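Local coordinates for GNA33 (Neisseria gonorrhoeae FA 1090, PDB 2G5D), which probably cleaves peptidoglycan as an exolytic murein transglycosylase, breaking the MurNAc-GlcNAc linkage and leaving a 1,6-anhydro bond on the MurNAc residue, at residues K60-Q63 against S64-G68; P89-S92 against F93-K96. All coordinates share one frame; numbering follows the deposited sequence.

Contact 1 of 2, residues K60-Q63 against S64-G68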
loop_
_atom_site.group_PDB
_atom_site.type_symbol
_atom_site.label_atom_id
_atom_site.label_comp_id
_atom_site.label_asym_id
_atom_site.label_seq_id
_atom_site.Cartn_x
_atom_site.Cartn_y
_atom_site.Cartn_z
ATOM N N LYS A 60 -13.357 -8.000 -14.573
ATOM C CA LYS A 60 -12.751 -7.113 -13.600
ATOM C C LYS A 60 -11.324 -7.565 -13.234
ATOM O O LYS A 60 -10.428 -6.714 -13.156
ATOM C CB LYS A 60 -13.664 -6.907 -12.376
ATOM C CG LYS A 60 -14.734 -5.869 -12.644
ATOM C CD LYS A 60 -15.702 -5.653 -11.484
ATOM C CE LYS A 60 -16.942 -4.860 -11.925
ATOM N NZ LYS A 60 -17.585 -5.418 -13.194
ATOM N N SER A 61 -11.090 -8.881 -13.071
ATOM C CA SER A 61 -9.733 -9.381 -12.798
ATOM C C SER A 61 -8.824 -9.087 -13.971
ATOM O O SER A 61 -7.652 -8.747 -13.778
ATOM C CB SER A 61 -9.708 -10.911 -12.538
ATOM O OG SER A 61 -10.656 -11.272 -11.554
ATOM N N LEU A 62 -9.360 -9.213 -15.190
ATOM C CA LEU A 62 -8.567 -8.886 -16.404
ATOM C C LEU A 62 -8.202 -7.407 -16.478
ATOM O O LEU A 62 -7.054 -7.088 -16.774
ATOM C CB LEU A 62 -9.212 -9.391 -17.707
ATOM C CG LEU A 62 -8.445 -9.136 -19.030
ATOM C CD1 LEU A 62 -7.076 -9.817 -19.043
ATOM C CD2 LEU A 62 -9.247 -9.575 -20.224
ATOM N N GLN A 63 -9.159 -6.509 -16.212
ATOM C CA GLN A 63 -8.842 -5.078 -16.063
ATOM C C GLN A 63 -7.682 -4.866 -15.083
ATOM O O GLN A 63 -6.715 -4.159 -15.379
ATOM C CB GLN A 63 -10.061 -4.293 -15.574
ATOM C CG GLN A 63 -11.107 -4.045 -16.650
ATOM C CD GLN A 63 -12.344 -3.420 -16.084
ATOM O OE1 GLN A 63 -13.059 -4.040 -15.287
ATOM N NE2 GLN A 63 -12.614 -2.208 -16.473
ATOM N N SER A 64 -7.776 -5.487 -13.914
ATOM C CA SER A 64 -6.775 -5.309 -12.872
ATOM C C SER A 64 -5.405 -5.833 -13.346
ATOM O O SER A 64 -4.384 -5.144 -13.199
ATOM C CB SER A 64 -7.265 -6.004 -11.601
ATOM O OG SER A 64 -6.445 -5.735 -10.487
ATOM N N PHE A 65 -5.375 -7.023 -13.955
ATOM C CA PHE A 65 -4.106 -7.586 -14.505
ATOM C C PHE A 65 -3.446 -6.694 -15.566
ATOM O O PHE A 65 -2.224 -6.517 -15.561
ATOM C CB PHE A 65 -4.290 -9.025 -15.045
ATOM C CG PHE A 65 -2.981 -9.702 -15.427
ATOM C CD1 PHE A 65 -2.019 -10.004 -14.464
ATOM C CD2 PHE A 65 -2.712 -10.017 -16.756
ATOM C CE1 PHE A 65 -0.803 -10.612 -14.824
ATOM C CE2 PHE A 65 -1.499 -10.636 -17.137
ATOM C CZ PHE A 65 -0.548 -10.941 -16.170
ATOM N N ARG A 66 -4.257 -6.168 -16.487
ATOM C CA ARG A 66 -3.826 -5.239 -17.550
ATOM C C ARG A 66 -3.164 -3.981 -17.007
ATOM O O ARG A 66 -2.167 -3.517 -17.567
ATOM C CB ARG A 66 -5.012 -4.824 -18.462
ATOM C CG ARG A 66 -5.441 -5.818 -19.581
ATOM C CD ARG A 66 -6.295 -5.041 -20.603
ATOM N NE ARG A 66 -6.963 -5.897 -21.586
ATOM C CZ ARG A 66 -7.698 -5.443 -22.606
ATOM N NH1 ARG A 66 -7.854 -4.139 -22.792
ATOM N NH2 ARG A 66 -8.278 -6.298 -23.441
ATOM N N LEU A 67 -3.711 -3.424 -15.917
ATOM C CA LEU A 67 -3.090 -2.273 -15.240
ATOM C C LEU A 67 -1.675 -2.605 -14.703
ATOM O O LEU A 67 -0.739 -1.820 -14.857
ATOM C CB LEU A 67 -4.006 -1.757 -14.106
ATOM C CG LEU A 67 -5.357 -1.123 -14.455
ATOM C CD1 LEU A 67 -6.357 -1.148 -13.270
ATOM C CD2 LEU A 67 -5.208 0.283 -14.954
ATOM N N GLY A 68 -1.525 -3.767 -14.070
ATOM C CA GLY A 68 -0.221 -4.193 -13.576
ATOM C C GLY A 68 0.796 -4.406 -14.700
ATOM O O GLY A 68 1.973 -4.139 -14.512
#

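Contact 2 of 2, residues P89-S92 against F93-K96. Unlike the reference sequence in segment 89-92: I90 (reference Val).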
loop_
_atom_site.group_PDB
_atom_site.type_symbol
_atom_site.label_atom_id
_atom_site.label_comp_id
_atom_site.label_asym_id
_atom_site.label_seq_id
_atom_site.Cartn_x
_atom_site.Cartn_y
_atom_site.Cartn_z
ATOM N N PRO A 89 -10.675 -9.885 -24.844
ATOM C CA PRO A 89 -11.776 -8.952 -24.578
ATOM C C PRO A 89 -12.073 -8.766 -23.088
ATOM O O PRO A 89 -11.948 -9.715 -22.303
ATOM C CB PRO A 89 -12.991 -9.625 -25.267
ATOM C CG PRO A 89 -12.398 -10.499 -26.287
ATOM C CD PRO A 89 -11.118 -11.018 -25.678
ATOM N N ILE A 90 -12.476 -7.553 -22.702
ATOM C CA ILE A 90 -12.884 -7.312 -21.318
ATOM C C ILE A 90 -14.292 -7.855 -21.102
ATOM O O ILE A 90 -15.275 -7.091 -21.114
ATOM C CB ILE A 90 -12.787 -5.802 -20.899
ATOM C CG1 ILE A 90 -11.392 -5.250 -21.218
ATOM C CG2 ILE A 90 -13.082 -5.643 -19.403
ATOM C CD1 ILE A 90 -10.308 -5.655 -20.230
ATOM N N HIS A 91 -14.350 -9.179 -20.903
ATOM C CA HIS A 91 -15.578 -9.957 -20.680
ATOM C C HIS A 91 -15.190 -11.208 -19.933
ATOM O O HIS A 91 -14.195 -11.842 -20.270
ATOM C CB HIS A 91 -16.251 -10.373 -21.990
ATOM C CG HIS A 91 -17.664 -10.860 -21.817
ATOM N ND1 HIS A 91 -17.971 -12.096 -21.286
ATOM C CD2 HIS A 91 -18.851 -10.269 -22.105
ATOM C CE1 HIS A 91 -19.279 -12.237 -21.233
ATOM N NE2 HIS A 91 -19.840 -11.147 -21.733
ATOM N N SER A 92 -15.995 -11.566 -18.931
ATOM C CA SER A 92 -15.744 -12.713 -18.070
ATOM C C SER A 92 -15.644 -14.063 -18.755
ATOM O O SER A 92 -14.980 -14.953 -18.227
ATOM C CB SER A 92 -16.811 -12.778 -16.997
ATOM O OG SER A 92 -16.738 -11.619 -16.208
ATOM N N PHE A 93 -16.302 -14.231 -19.902
ATOM C CA PHE A 93 -16.243 -15.503 -20.625
ATOM C C PHE A 93 -14.839 -15.747 -21.168
ATOM O O PHE A 93 -14.207 -16.767 -20.863
ATOM C CB PHE A 93 -17.289 -15.574 -21.748
ATOM C CG PHE A 93 -17.276 -16.879 -22.501
ATOM C CD1 PHE A 93 -17.810 -18.035 -21.922
ATOM C CD2 PHE A 93 -16.712 -16.961 -23.771
ATOM C CE1 PHE A 93 -17.805 -19.257 -22.604
ATOM C CE2 PHE A 93 -16.697 -18.181 -24.461
ATOM C CZ PHE A 93 -17.254 -19.324 -23.878
ATOM N N GLN A 94 -14.366 -14.791 -21.964
ATOM C CA GLN A 94 -13.021 -14.804 -22.556
ATOM C C GLN A 94 -11.884 -14.676 -21.532
ATOM O O GLN A 94 -10.834 -15.350 -21.646
ATOM C CB GLN A 94 -12.929 -13.663 -23.562
ATOM C CG GLN A 94 -13.654 -13.941 -24.892
ATOM C CD GLN A 94 -15.148 -13.567 -24.944
ATOM O OE1 GLN A 94 -15.794 -13.767 -25.983
ATOM N NE2 GLN A 94 -15.692 -13.018 -23.863
ATOM N N ALA A 95 -12.102 -13.812 -20.541
ATOM C CA ALA A 95 -11.152 -13.556 -19.471
ATOM C C ALA A 95 -10.960 -14.779 -18.573
ATOM O O ALA A 95 -9.858 -15.048 -18.141
ATOM C CB ALA A 95 -11.597 -12.349 -18.661
ATOM N N LYS A 96 -12.031 -15.512 -18.284
ATOM C CA LYS A 96 -11.892 -16.807 -17.596
ATOM C C LYS A 96 -10.974 -17.768 -18.364
ATOM O O LYS A 96 -10.077 -18.398 -17.777
ATOM C CB LYS A 96 -13.241 -17.481 -17.417
ATOM C CG LYS A 96 -13.162 -18.816 -16.673
ATOM C CD LYS A 96 -14.538 -19.298 -16.330
ATOM C CE LYS A 96 -14.661 -20.772 -16.528
ATOM N NZ LYS A 96 -16.059 -21.118 -16.861
#

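Contact 1 of 2, residues K60-Q63 against S64-G68
Four successive i to i+4 backbone hydrogen bonds join K60-Q63 to S64-G68, the continuous run through about two and a half turns of helix 58-72. S64 N donates to K60 O, F65 N to S61 O at 2.9 Å, R66 N to L62 O, and L67 N to Q63 O.

Carbon contacts with the same carbonyls come second. The aliphatic base of R66 lies against the turn before it, CG resting 3.5 Å from L62 O, and L67 CG approaches Q63 O equally closely. Side chain meets side chain loosely: L62 CD1 is 4.4 Å from R66 CG, both chains leaving the same flank of the helix.

The polar ends find their partners in other parts of the chain. The R66 chain runs extended from CG to NE, which carries its guanidinium to the carbonyls of A85 and T88; S61 OG and S64 OG bond to the carbonyls of L369 and Y338.

Helix 58-72 is thus wedged between two layers: L62 and F65 pack on helices 79-86 and 92-102, while S61, S64 and F65 touch M371 of strand 365-375, which belongs to the region of the 3D domain.

Contact 2 of 2, residues P89-S92 against F93-K96
The carbonyl oxygen of H91 receives the shortest hydrogen bond across this turn, from A95 N at 2.9 Å, with the donor nearly in line with the C=O bond. The methyl group of A95 is pressed against the same oxygen, its CB 3.1 Å from H91 O. One turn of helix is closed in this way, and K96 N repeats the step on S92 O at 3.0 Å, although here the donor stands well above the carbonyl plane.

H91 is also the N-cap, a worked example of how a first-turn amide is satisfied by a side chain. With CG anti to the backbone N (chi1 -166°), the imidazole swings over the start of the helix and ND1 accepts from F93 N at 3.0 Å. The bond is almost straight, 172° at the hydrogen, and the amide lies only 7° out of the ring plane. Accepting through ND1 means that this nitrogen carries no proton, which probably favours the neutral ring protonated on NE2.

Q94 folds back along the loop. Its chain bends at chi2, bringing NE2 to 3.3 Å from H91 CB, with amide and imidazole planes nearly perpendicular. Lower on the same side chain, CB sits 3.8 Å from P89 CD, and the two side chains cross at about a right angle.

Before the cap, I90 centres an inverse gamma turn, closed by a weak bond from H91 N to P89 O. The whole contact lies at the surface, where the loop after helix 79-86 enters helix 92-102; S92 OG bonds to A59 N of helix 58-72, and A95 and K96 touch F58 of that helix.

In the fold
From the N terminus, helix 58-72 comes first and holds contact 1 within its own turns. The chain then passes through helix 79-86 and reaches contact 2, where a short loop is closed onto the first turn of helix 92-102. The two are local and in series, neither nested nor crossed, yet their centres lie only about 11 Å apart. Packing joins them directly: L62 CB faces A95 CB at 3.9 Å, and L62 CD2 also lies against P89 O. Q63 CG and R66 CZ meet I90 at its CG2 and CD1, respectively. Helix 58-72 thus packs on both 79-86 and 92-102, and also reaches strand 365-375.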